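Local coordinates for putative uncharacterized protein (Emericella nidulans, PDB 3PGB) that probably oxidises primary amines as a copper amine oxidase, using a bound copper ion and a topaquinone cofactor made from one of its own tyrosines, at residues Thr218-Ile224 against Trp237-Met243; Phe248-Leu254 against Val306-His312; Phe542-Asn548 against His600-Gln604. The contacts are given in a common frame with arbitrary orientation. Residues are numbered along the deposited sequence.

Contact 1: Thr218-Ile224 against Trp237-Met243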
loop_
_atom_site.group_PDB
_atom_site.type_symbol
_atom_site.label_atom_id
_atom_site.label_comp_id
_atom_site.label_asym_id
_atom_site.label_seq_id
_atom_site.Cartn_x
_atom_site.Cartn_y
_atom_site.Cartn_z
ATOM N N THR A 218 22.961 -23.895 -29.482
ATOM C CA THR A 218 21.644 -23.264 -29.413
ATOM C C THR A 218 20.932 -23.551 -28.079
ATOM O O THR A 218 19.863 -22.999 -27.816
ATOM C CB THR A 218 20.744 -23.754 -30.555
ATOM O OG1 THR A 218 20.684 -25.186 -30.530
ATOM C CG2 THR A 218 21.281 -23.290 -31.898
ATOM N N LEU A 219 21.524 -24.415 -27.252
ATOM C CA LEU A 219 20.959 -24.774 -25.952
ATOM C C LEU A 219 21.922 -24.422 -24.838
ATOM O O LEU A 219 23.123 -24.308 -25.060
ATOM C CB LEU A 219 20.671 -26.277 -25.875
ATOM C CG LEU A 219 19.707 -26.876 -26.895
ATOM C CD1 LEU A 219 19.566 -28.371 -26.647
ATOM C CD2 LEU A 219 18.357 -26.188 -26.840
ATOM N N ASP A 220 21.377 -24.283 -23.635
ATOM C CA ASP A 220 22.160 -23.991 -22.441
ATOM C C ASP A 220 21.790 -24.972 -21.333
ATOM O O ASP A 220 20.665 -25.458 -21.296
ATOM C CB ASP A 220 21.881 -22.557 -21.989
ATOM C CG ASP A 220 22.970 -22.001 -21.099
ATOM O OD1 ASP A 220 22.629 -21.248 -20.159
ATOM O OD2 ASP A 220 24.162 -22.305 -21.342
ATOM N N ILE A 221 22.734 -25.254 -20.437
ATOM C CA ILE A 221 22.510 -26.165 -19.313
ATOM C C ILE A 221 22.859 -25.502 -17.978
ATOM O O ILE A 221 23.985 -25.031 -17.780
ATOM C CB ILE A 221 23.372 -27.434 -19.433
ATOM C CG1 ILE A 221 23.084 -28.169 -20.746
ATOM C CG2 ILE A 221 23.124 -28.361 -18.240
ATOM C CD1 ILE A 221 24.022 -29.326 -21.003
ATOM N N TRP A 222 21.890 -25.472 -17.068
ATOM C CA TRP A 222 22.119 -25.029 -15.695
ATOM C C TRP A 222 20.951 -25.445 -14.812
ATOM O O TRP A 222 19.918 -25.889 -15.320
ATOM C CB TRP A 222 22.356 -23.517 -15.615
ATOM C CG TRP A 222 21.274 -22.661 -16.195
ATOM C CD1 TRP A 222 21.047 -22.415 -17.512
ATOM C CD2 TRP A 222 20.309 -21.887 -15.471
ATOM N NE1 TRP A 222 19.992 -21.553 -17.659
ATOM C CE2 TRP A 222 19.517 -21.214 -16.421
ATOM C CE3 TRP A 222 20.035 -21.703 -14.112
ATOM C CZ2 TRP A 222 18.462 -20.378 -16.060
ATOM C CZ3 TRP A 222 18.982 -20.869 -13.750
ATOM C CH2 TRP A 222 18.208 -20.218 -14.723
ATOM N N GLY A 223 21.114 -25.304 -13.499
ATOM C CA GLY A 223 20.147 -25.853 -12.559
ATOM C C GLY A 223 19.973 -25.128 -11.238
ATOM O O GLY A 223 19.492 -23.995 -11.197
ATOM N N ILE A 224 20.377 -25.788 -10.157
ATOM C CA ILE A 224 19.898 -25.439 -8.823
ATOM C C ILE A 224 20.849 -24.578 -8.000
ATOM O O ILE A 224 22.066 -24.614 -8.184
ATOM C CB ILE A 224 19.518 -26.708 -8.013
ATOM C CG1 ILE A 224 20.754 -27.554 -7.678
ATOM C CG2 ILE A 224 18.506 -27.517 -8.785
ATOM C CD1 ILE A 224 20.462 -28.784 -6.839
ATOM N N TRP A 237 21.121 -30.967 -9.862
ATOM C CA TRP A 237 20.025 -31.237 -10.789
ATOM C C TRP A 237 20.072 -30.129 -11.834
ATOM O O TRP A 237 19.969 -28.951 -11.489
ATOM C CB TRP A 237 18.676 -31.190 -10.072
ATOM C CG TRP A 237 18.147 -32.516 -9.598
ATOM C CD1 TRP A 237 18.057 -32.952 -8.308
ATOM C CD2 TRP A 237 17.596 -33.559 -10.411
ATOM N NE1 TRP A 237 17.497 -34.198 -8.268
ATOM C CE2 TRP A 237 17.203 -34.598 -9.543
ATOM C CE3 TRP A 237 17.405 -33.719 -11.790
ATOM C CZ2 TRP A 237 16.631 -35.783 -10.008
ATOM C CZ3 TRP A 237 16.839 -34.902 -12.251
ATOM C CH2 TRP A 237 16.457 -35.916 -11.361
ATOM N N ASP A 238 20.236 -30.493 -13.101
ATOM C CA ASP A 238 20.339 -29.508 -14.174
ATOM C C ASP A 238 19.293 -29.738 -15.251
ATOM O O ASP A 238 18.739 -30.829 -15.379
ATOM C CB ASP A 238 21.731 -29.539 -14.797
ATOM C CG ASP A 238 22.816 -29.173 -13.810
ATOM O OD1 ASP A 238 22.900 -27.990 -13.429
ATOM O OD2 ASP A 238 23.589 -30.068 -13.417
ATOM N N MET A 239 19.051 -28.694 -16.035
ATOM C CA MET A 239 18.019 -28.698 -17.063
ATOM C C MET A 239 18.569 -28.059 -18.332
ATOM O O MET A 239 19.437 -27.190 -18.266
ATOM C CB MET A 239 16.822 -27.899 -16.562
ATOM C CG MET A 239 15.548 -28.057 -17.356
ATOM S SD MET A 239 14.373 -26.776 -16.869
ATOM C CE MET A 239 12.853 -27.472 -17.461
ATOM N N PHE A 240 18.066 -28.486 -19.484
ATOM C CA PHE A 240 18.357 -27.794 -20.730
ATOM C C PHE A 240 17.439 -26.570 -20.863
ATOM O O PHE A 240 16.266 -26.633 -20.509
ATOM C CB PHE A 240 18.191 -28.732 -21.929
ATOM C CG PHE A 240 19.299 -29.742 -22.062
ATOM C CD1 PHE A 240 20.348 -29.528 -22.948
ATOM C CD2 PHE A 240 19.299 -30.902 -21.295
ATOM C CE1 PHE A 240 21.372 -30.451 -23.075
ATOM C CE2 PHE A 240 20.323 -31.830 -21.411
ATOM C CZ PHE A 240 21.358 -31.608 -22.308
ATOM N N TRP A 241 17.994 -25.457 -21.344
ATOM C CA TRP A 241 17.208 -24.270 -21.690
ATOM C C TRP A 241 17.466 -23.889 -23.140
ATOM O O TRP A 241 18.546 -24.156 -23.665
ATOM C CB TRP A 241 17.588 -23.078 -20.813
ATOM C CG TRP A 241 17.505 -23.316 -19.349
ATOM C CD1 TRP A 241 18.349 -24.072 -18.592
ATOM C CD2 TRP A 241 16.541 -22.764 -18.450
ATOM N NE1 TRP A 241 17.961 -24.036 -17.272
ATOM C CE2 TRP A 241 16.855 -23.237 -17.159
ATOM C CE3 TRP A 241 15.437 -21.918 -18.609
ATOM C CZ2 TRP A 241 16.105 -22.890 -16.036
ATOM C CZ3 TRP A 241 14.692 -21.576 -17.494
ATOM C CH2 TRP A 241 15.027 -22.063 -16.226
ATOM N N ASN A 242 16.483 -23.260 -23.776
ATOM C CA ASN A 242 16.697 -22.613 -25.077
ATOM C C ASN A 242 17.376 -21.260 -24.894
ATOM O O ASN A 242 17.141 -20.568 -23.911
ATOM C CB ASN A 242 15.375 -22.427 -25.847
ATOM C CG ASN A 242 15.294 -23.283 -27.107
ATOM O OD1 ASN A 242 16.317 -23.634 -27.703
ATOM N ND2 ASN A 242 14.070 -23.606 -27.526
ATOM N N MET A 243 18.218 -20.893 -25.849
ATOM C CA MET A 243 18.918 -19.620 -25.802
ATOM C C MET A 243 18.046 -18.513 -26.383
ATOM O O MET A 243 17.248 -18.748 -27.298
ATOM C CB MET A 243 20.261 -19.711 -26.542
ATOM C CG MET A 243 21.347 -20.422 -25.735
ATOM S SD MET A 243 22.989 -20.407 -26.480
ATOM C CE MET A 243 23.420 -18.664 -26.356
HETATM O O HOH W 1 17.681 -24.918 -29.812
HETATM O O HOH W 2 17.955 -21.654 -29.210
HETATM O O HOH W 3 22.590 -27.548 -10.782
#
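Strands 219-223 and 235-242 form an antiparallel beta hairpin at one edge of a five-stranded sheet. On one face, Ile-221 lies as a bump on the flat Phe-240 ring, Ile-221 CG1 4.0 Å from its centroid in a CH-pi contact, while Leu-219 CD1 reaches Phe-240 CD1 at 4.0 Å. On the other, the five-membered rings of Trp-222 and Trp-241 form an offset stack, centroids 3.7 Å apart and planes at 7°. Gly-223 keeps the hollow beside Asp-238 open, since a CB there would run into Trp-237 O. Water 3 bridges Ile-224 N and Trp-237 O to Asp-238 OD1, which also forms a salt bridge with Arg-236. Two pairs of backbone hydrogen bonds fix the register: Asp-220 N to Trp-241 O (2.8 Å), Trp-241 N to Asp-220 O (2.7 Å), Trp-222 N to Met-239 O (3.2 Å) and Met-239 N to Trp-222 O (3.0 Å). Main-chain hydrogen bonds thus hold the hairpin, with aliphatic-aromatic packing on the Ile-221/Phe-240 face and an indole stack on the other.

Contact 2: Phe248-Leu254 against Val306-His312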
loop_
_atom_site.group_PDB
_atom_site.type_symbol
_atom_site.label_atom_id
_atom_site.label_comp_id
_atom_site.label_asym_id
_atom_site.label_seq_id
_atom_site.Cartn_x
_atom_site.Cartn_y
_atom_site.Cartn_z
ATOM N N PHE A 248 18.741 -9.976 -26.434
ATOM C CA PHE A 248 17.567 -10.116 -25.563
ATOM C C PHE A 248 17.935 -10.966 -24.339
ATOM O O PHE A 248 18.773 -11.856 -24.434
ATOM C CB PHE A 248 16.395 -10.729 -26.329
ATOM C CG PHE A 248 15.794 -9.804 -27.356
ATOM C CD1 PHE A 248 15.021 -8.714 -26.959
ATOM C CD2 PHE A 248 16.003 -10.016 -28.720
ATOM C CE1 PHE A 248 14.461 -7.855 -27.896
ATOM C CE2 PHE A 248 15.448 -9.158 -29.670
ATOM C CZ PHE A 248 14.674 -8.074 -29.255
ATOM N N ASP A 249 17.323 -10.682 -23.192
ATOM C CA ASP A 249 17.675 -11.368 -21.942
ATOM C C ASP A 249 16.535 -12.275 -21.456
ATOM O O ASP A 249 16.139 -12.236 -20.285
ATOM C CB ASP A 249 18.049 -10.334 -20.866
ATOM C CG ASP A 249 18.905 -10.921 -19.754
ATOM O OD1 ASP A 249 19.801 -11.737 -20.044
ATOM O OD2 ASP A 249 18.686 -10.554 -18.587
ATOM N N SER A 250 16.036 -13.119 -22.355
ATOM C CA SER A 250 14.793 -13.845 -22.116
ATOM C C SER A 250 14.955 -15.351 -21.834
ATOM O O SER A 250 13.968 -16.086 -21.865
ATOM C CB SER A 250 13.876 -13.643 -23.324
ATOM O OG SER A 250 14.452 -14.206 -24.491
ATOM N N GLU A 251 16.169 -15.810 -21.532
ATOM C CA GLU A 251 16.420 -17.247 -21.394
ATOM C C GLU A 251 15.628 -17.894 -20.262
ATOM O O GLU A 251 15.161 -19.027 -20.401
ATOM C CB GLU A 251 17.906 -17.542 -21.202
ATOM C CG GLU A 251 18.213 -19.048 -21.136
ATOM C CD GLU A 251 19.695 -19.363 -21.175
ATOM O OE1 GLU A 251 20.122 -20.240 -20.394
ATOM O OE2 GLU A 251 20.431 -18.737 -21.971
ATOM N N THR A 252 15.467 -17.177 -19.150
ATOM C CA THR A 252 14.722 -17.714 -18.011
ATOM C C THR A 252 13.235 -17.970 -18.328
ATOM O O THR A 252 12.542 -18.573 -17.521
ATOM C CB THR A 252 14.848 -16.819 -16.742
ATOM O OG1 THR A 252 14.099 -15.608 -16.908
ATOM C CG2 THR A 252 16.308 -16.492 -16.443
ATOM N N LEU A 253 12.758 -17.511 -19.486
ATOM C CA LEU A 253 11.437 -17.890 -20.015
ATOM C C LEU A 253 11.458 -19.077 -20.988
ATOM O O LEU A 253 10.434 -19.373 -21.594
ATOM C CB LEU A 253 10.792 -16.707 -20.745
ATOM C CG LEU A 253 10.516 -15.443 -19.930
ATOM C CD1 LEU A 253 9.774 -14.433 -20.795
ATOM C CD2 LEU A 253 9.736 -15.760 -18.659
ATOM N N LEU A 254 12.595 -19.759 -21.129
ATOM C CA LEU A 254 12.761 -20.786 -22.163
ATOM C C LEU A 254 13.223 -22.167 -21.649
ATOM O O LEU A 254 14.124 -22.768 -22.226
ATOM C CB LEU A 254 13.756 -20.275 -23.218
ATOM C CG LEU A 254 13.464 -18.896 -23.816
ATOM C CD1 LEU A 254 14.577 -18.484 -24.769
ATOM C CD2 LEU A 254 12.093 -18.871 -24.517
ATOM N N VAL A 306 10.355 -21.499 -27.531
ATOM C CA VAL A 306 11.294 -20.766 -28.376
ATOM C C VAL A 306 11.071 -19.260 -28.245
ATOM O O VAL A 306 9.935 -18.792 -28.116
ATOM C CB VAL A 306 11.204 -21.205 -29.854
ATOM C CG1 VAL A 306 11.201 -22.722 -29.948
ATOM C CG2 VAL A 306 9.974 -20.629 -30.520
ATOM N N ASP A 307 12.171 -18.514 -28.277
ATOM C CA ASP A 307 12.131 -17.071 -28.096
ATOM C C ASP A 307 11.354 -16.383 -29.212
ATOM O O ASP A 307 11.329 -16.845 -30.353
ATOM C CB ASP A 307 13.554 -16.491 -28.013
ATOM C CG ASP A 307 13.598 -15.137 -27.303
ATOM O OD1 ASP A 307 12.786 -14.922 -26.381
ATOM O OD2 ASP A 307 14.454 -14.291 -27.649
ATOM N N GLY A 308 10.722 -15.271 -28.855
ATOM C CA GLY A 308 9.915 -14.483 -29.777
ATOM C C GLY A 308 9.449 -13.218 -29.088
ATOM O O GLY A 308 9.697 -13.028 -27.891
ATOM N N ALA A 309 8.773 -12.350 -29.837
ATOM C CA ALA A 309 8.304 -11.053 -29.318
ATOM C C ALA A 309 7.616 -11.160 -27.950
ATOM O O ALA A 309 7.774 -10.279 -27.100
ATOM C CB ALA A 309 7.366 -10.389 -30.325
ATOM N N TRP A 310 6.861 -12.244 -27.761
ATOM C CA TRP A 310 6.164 -12.533 -26.502
ATOM C C TRP A 310 7.068 -12.474 -25.269
ATOM O O TRP A 310 6.606 -12.109 -24.188
ATOM C CB TRP A 310 5.492 -13.913 -26.573
ATOM C CG TRP A 310 6.457 -15.080 -26.600
ATOM C CD1 TRP A 310 7.036 -15.645 -27.700
ATOM C CD2 TRP A 310 6.944 -15.821 -25.470
ATOM N NE1 TRP A 310 7.850 -16.696 -27.329
ATOM C CE2 TRP A 310 7.811 -16.823 -25.966
ATOM C CE3 TRP A 310 6.725 -15.741 -24.091
ATOM C CZ2 TRP A 310 8.460 -17.728 -25.131
ATOM C CZ3 TRP A 310 7.373 -16.646 -23.261
ATOM C CH2 TRP A 310 8.230 -17.625 -23.787
ATOM N N ALA A 311 8.340 -12.845 -25.435
ATOM C CA ALA A 311 9.317 -12.840 -24.336
ATOM C C ALA A 311 10.208 -11.593 -24.297
ATOM O O ALA A 311 11.114 -11.506 -23.468
ATOM C CB ALA A 311 10.187 -14.092 -24.408
ATOM N N HIS A 312 9.952 -10.632 -25.181
ATOM C CA HIS A 312 10.779 -9.432 -25.278
ATOM C C HIS A 312 10.050 -8.216 -24.718
ATOM O O HIS A 312 8.828 -8.178 -24.693
ATOM C CB HIS A 312 11.179 -9.191 -26.730
ATOM C CG HIS A 312 12.028 -10.278 -27.308
ATOM N ND1 HIS A 312 12.306 -10.369 -28.654
ATOM C CD2 HIS A 312 12.658 -11.325 -26.723
ATOM C CE1 HIS A 312 13.077 -11.418 -28.871
ATOM N NE2 HIS A 312 13.305 -12.015 -27.716
#
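Phe-248 opens the contact with its ring laid flat on that of His-312, a face-to-face stack with centroids 3.4 Å apart and planes at 6°; the closest atoms, Phe-248 CD2 and His-312 CE1, are 3.2 Å apart. The imidazole is held in place from its own segment, where His-312 NE2 donates to Asp-307 OD2 at 2.6 Å, a His-carboxylate hydrogen bond. Asp-249 turns away and reaches the second subunit, bonding to His-459 there. Ser-250 points back across the interface, and its OG donates to Asp-307 OD1 at 2.6 Å, so that one carboxylate ties together both the serine and the histidine. Ser-250 CB also rests 3.9 Å from Ala-311 CB. From Glu-251 to Leu-253 the chain makes a short 3-10 turn, matched by another at 309-311; the contact is thus loop-to-loop packing, joining the connection between strands 235-242 and 255-263 to the loop that follows helix 287-294. The turn leaves Glu-251 and Thr-252 facing other partners, Trp-222 and Ile-508 respectively, and presents Leu-253 to the opposite loop. Leu-253 CD1 meets Ala-311 CB at 3.7 Å, and Leu-253 CB lies 4.1 Å from Trp-310 CH2. Leu-254 then sends CD2 to within 3.9 Å of Trp-310 CZ2, an indole steadied by Trp-310 NE1 bonding to Val-306 O at 3.1 Å and stacked on His-524.

Contact 3: Phe542-Asn548 against His600-Gln604. With CA (calcium ion), chain F.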
loop_
_atom_site.group_PDB
_atom_site.type_symbol
_atom_site.label_atom_id
_atom_site.label_comp_id
_atom_site.label_asym_id
_atom_site.label_seq_id
_atom_site.Cartn_x
_atom_site.Cartn_y
_atom_site.Cartn_z
ATOM N N PHE A 542 16.253 0.337 15.822
ATOM C CA PHE A 542 15.659 1.498 16.483
ATOM C C PHE A 542 16.348 1.744 17.816
ATOM O O PHE A 542 16.484 0.819 18.612
ATOM C CB PHE A 542 14.167 1.282 16.760
ATOM C CG PHE A 542 13.331 1.157 15.529
ATOM C CD1 PHE A 542 12.776 2.277 14.939
ATOM C CD2 PHE A 542 13.097 -0.079 14.966
ATOM C CE1 PHE A 542 12.011 2.164 13.804
ATOM C CE2 PHE A 542 12.336 -0.200 13.840
ATOM C CZ PHE A 542 11.793 0.925 13.252
ATOM N N ASP A 543 16.782 2.978 18.058
ATOM C CA ASP A 543 17.252 3.394 19.378
ATOM C C ASP A 543 16.401 4.574 19.823
ATOM O O ASP A 543 16.858 5.724 19.826
ATOM C CB ASP A 543 18.732 3.788 19.340
ATOM C CG ASP A 543 19.662 2.595 19.152
ATOM O OD1 ASP A 543 19.224 1.426 19.279
ATOM O OD2 ASP A 543 20.855 2.832 18.883
ATOM N N ILE A 544 15.160 4.290 20.207
ATOM C CA ILE A 544 14.192 5.351 20.475
ATOM C C ILE A 544 14.576 6.116 21.742
ATOM O O ILE A 544 14.533 5.572 22.849
ATOM C CB ILE A 544 12.741 4.811 20.600
ATOM C CG1 ILE A 544 12.342 4.001 19.356
ATOM C CG2 ILE A 544 11.762 5.959 20.811
ATOM C CD1 ILE A 544 12.510 4.736 18.044
ATOM N N LEU A 545 14.954 7.380 21.561
ATOM C CA LEU A 545 15.375 8.241 22.666
ATOM C C LEU A 545 16.453 7.548 23.514
ATOM O O LEU A 545 16.433 7.618 24.743
ATOM C CB LEU A 545 14.163 8.647 23.519
ATOM C CG LEU A 545 13.062 9.440 22.796
ATOM C CD1 LEU A 545 11.760 9.508 23.605
ATOM C CD2 LEU A 545 13.550 10.847 22.440
ATOM N N GLY A 546 17.388 6.884 22.838
ATOM C CA GLY A 546 18.427 6.098 23.498
ATOM C C GLY A 546 18.309 4.618 23.161
ATOM O O GLY A 546 17.301 4.179 22.610
ATOM N N PRO A 547 19.334 3.829 23.506
ATOM C CA PRO A 547 19.349 2.415 23.157
ATOM C C PRO A 547 18.356 1.558 23.956
ATOM O O PRO A 547 17.845 0.567 23.425
ATOM C CB PRO A 547 20.795 2.000 23.447
ATOM C CG PRO A 547 21.259 2.931 24.512
ATOM C CD PRO A 547 20.499 4.219 24.324
ATOM N N ASN A 548 18.082 1.928 25.208
ATOM C CA ASN A 548 17.208 1.112 26.074
ATOM C C ASN A 548 15.723 1.209 25.669
ATOM O O ASN A 548 15.028 2.148 26.071
ATOM C CB ASN A 548 17.392 1.494 27.559
ATOM C CG ASN A 548 18.797 1.163 28.099
ATOM O OD1 ASN A 548 19.510 0.318 27.555
ATOM N ND2 ASN A 548 19.182 1.822 29.191
ATOM N N HIS A 600 4.754 -1.681 18.440
ATOM C CA HIS A 600 5.411 -0.416 18.765
ATOM C C HIS A 600 6.807 -0.652 19.329
ATOM O O HIS A 600 7.001 -1.547 20.140
ATOM C CB HIS A 600 4.613 0.356 19.822
ATOM C CG HIS A 600 3.194 0.640 19.446
ATOM N ND1 HIS A 600 2.269 1.087 20.360
ATOM C CD2 HIS A 600 2.539 0.544 18.265
ATOM C CE1 HIS A 600 1.107 1.264 19.759
ATOM N NE2 HIS A 600 1.240 0.937 18.488
ATOM N N VAL A 601 7.772 0.164 18.917
ATOM C CA VAL A 601 9.102 0.138 19.512
ATOM C C VAL A 601 9.184 1.365 20.396
ATOM O O VAL A 601 9.225 2.480 19.888
ATOM C CB VAL A 601 10.229 0.165 18.447
ATOM C CG1 VAL A 601 11.592 0.100 19.118
ATOM C CG2 VAL A 601 10.072 -0.982 17.483
ATOM N N VAL A 602 9.185 1.160 21.712
ATOM C CA VAL A 602 9.044 2.264 22.668
ATOM C C VAL A 602 10.186 2.324 23.678
ATOM O O VAL A 602 10.974 1.388 23.801
ATOM C CB VAL A 602 7.718 2.167 23.463
ATOM C CG1 VAL A 602 6.543 1.946 22.532
ATOM C CG2 VAL A 602 7.793 1.062 24.498
ATOM N N ASN A 603 10.265 3.439 24.396
ATOM C CA ASN A 603 11.187 3.578 25.515
ATOM C C ASN A 603 10.383 3.858 26.774
ATOM O O ASN A 603 9.869 4.964 26.962
ATOM C CB ASN A 603 12.200 4.693 25.262
ATOM C CG ASN A 603 13.247 4.791 26.357
ATOM O OD1 ASN A 603 13.017 4.378 27.490
ATOM N ND2 ASN A 603 14.401 5.347 26.021
ATOM N N GLN A 604 10.277 2.844 27.630
ATOM C CA GLN A 604 9.480 2.944 28.846
ATOM C C GLN A 604 10.039 3.944 29.848
ATOM O O GLN A 604 9.311 4.426 30.698
ATOM C CB GLN A 604 9.360 1.582 29.520
ATOM C CG GLN A 604 8.602 0.544 28.727
ATOM C CD GLN A 604 8.442 -0.742 29.506
ATOM O OE1 GLN A 604 7.578 -0.846 30.379
ATOM N NE2 GLN A 604 9.285 -1.733 29.205
HETATM CA CA CA F . 18.335 -0.663 19.236
HETATM O O HOH W 4 16.605 -0.364 21.048
#
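A calcium-binding loop, connecting strands 532-542 and 548-562 in the copper amine oxidase enzyme domain, here packs against strand 597-603. Along that strand, alternate side chains face the loop. Val-601 comes first: its CG1 touches Phe-542 CB at 3.7 Å and Ile-544 CG1 at 4.0 Å, while its CG2 lies over one face of the Phe-542 ring. Leu-688 and Val-690 of strand 686-698 also pack on Val-601, so this apolar patch lies beside the calcium site, which Leu-688 O helps to form. The calcium is bound by Phe-542 O at 2.5 Å, Asp-543 OD1 at 2.3 Å and water 4 at 2.5 Å, with Asp-541, Asp-687 and Leu-688 completing the site; water 4 also donates to Pro-547 O. Val-602 points away from the loop. Asn-603 turns toward it again and reaches the type II beta turn from Asp-543 to Gly-546, in which Leu-545, the third residue, takes the positive phi (51°) that a type II turn requires. Asn-603 OD1 of the side-chain amide is hydrogen-bonded to Gln-685, and the nitrogen is directed into the turn, where Asn-603 ND2 donates a hydrogen bond to Ile-544 O at 3.2 Å, with an angle of 157° at the hydrogen.

How the contacts relate
Contacts 1 and 2 adjoin, their centres 14 Å apart: Asn-242 N probably bonds to Leu-254 O at 2.9 Å, and Trp-241 CE3 packs on Glu-251 O at 3.4 Å. Both approach the catalytic centre without forming it. The side chain of Leu-253 in contact 2 is about 11 Å from the copper, that of Trp-241 in contact 1 about 14 Å, and that of Trp-222 about 11 Å from the side chain of Asp-403, the predicted proton acceptor. Contact 3 lies across the chain's centre, its centre about 51 Å from that of contact 1 and 50 Å from that of contact 2, with nearest atoms about 34 Å from either, and includes two residues that bind a calcium ion.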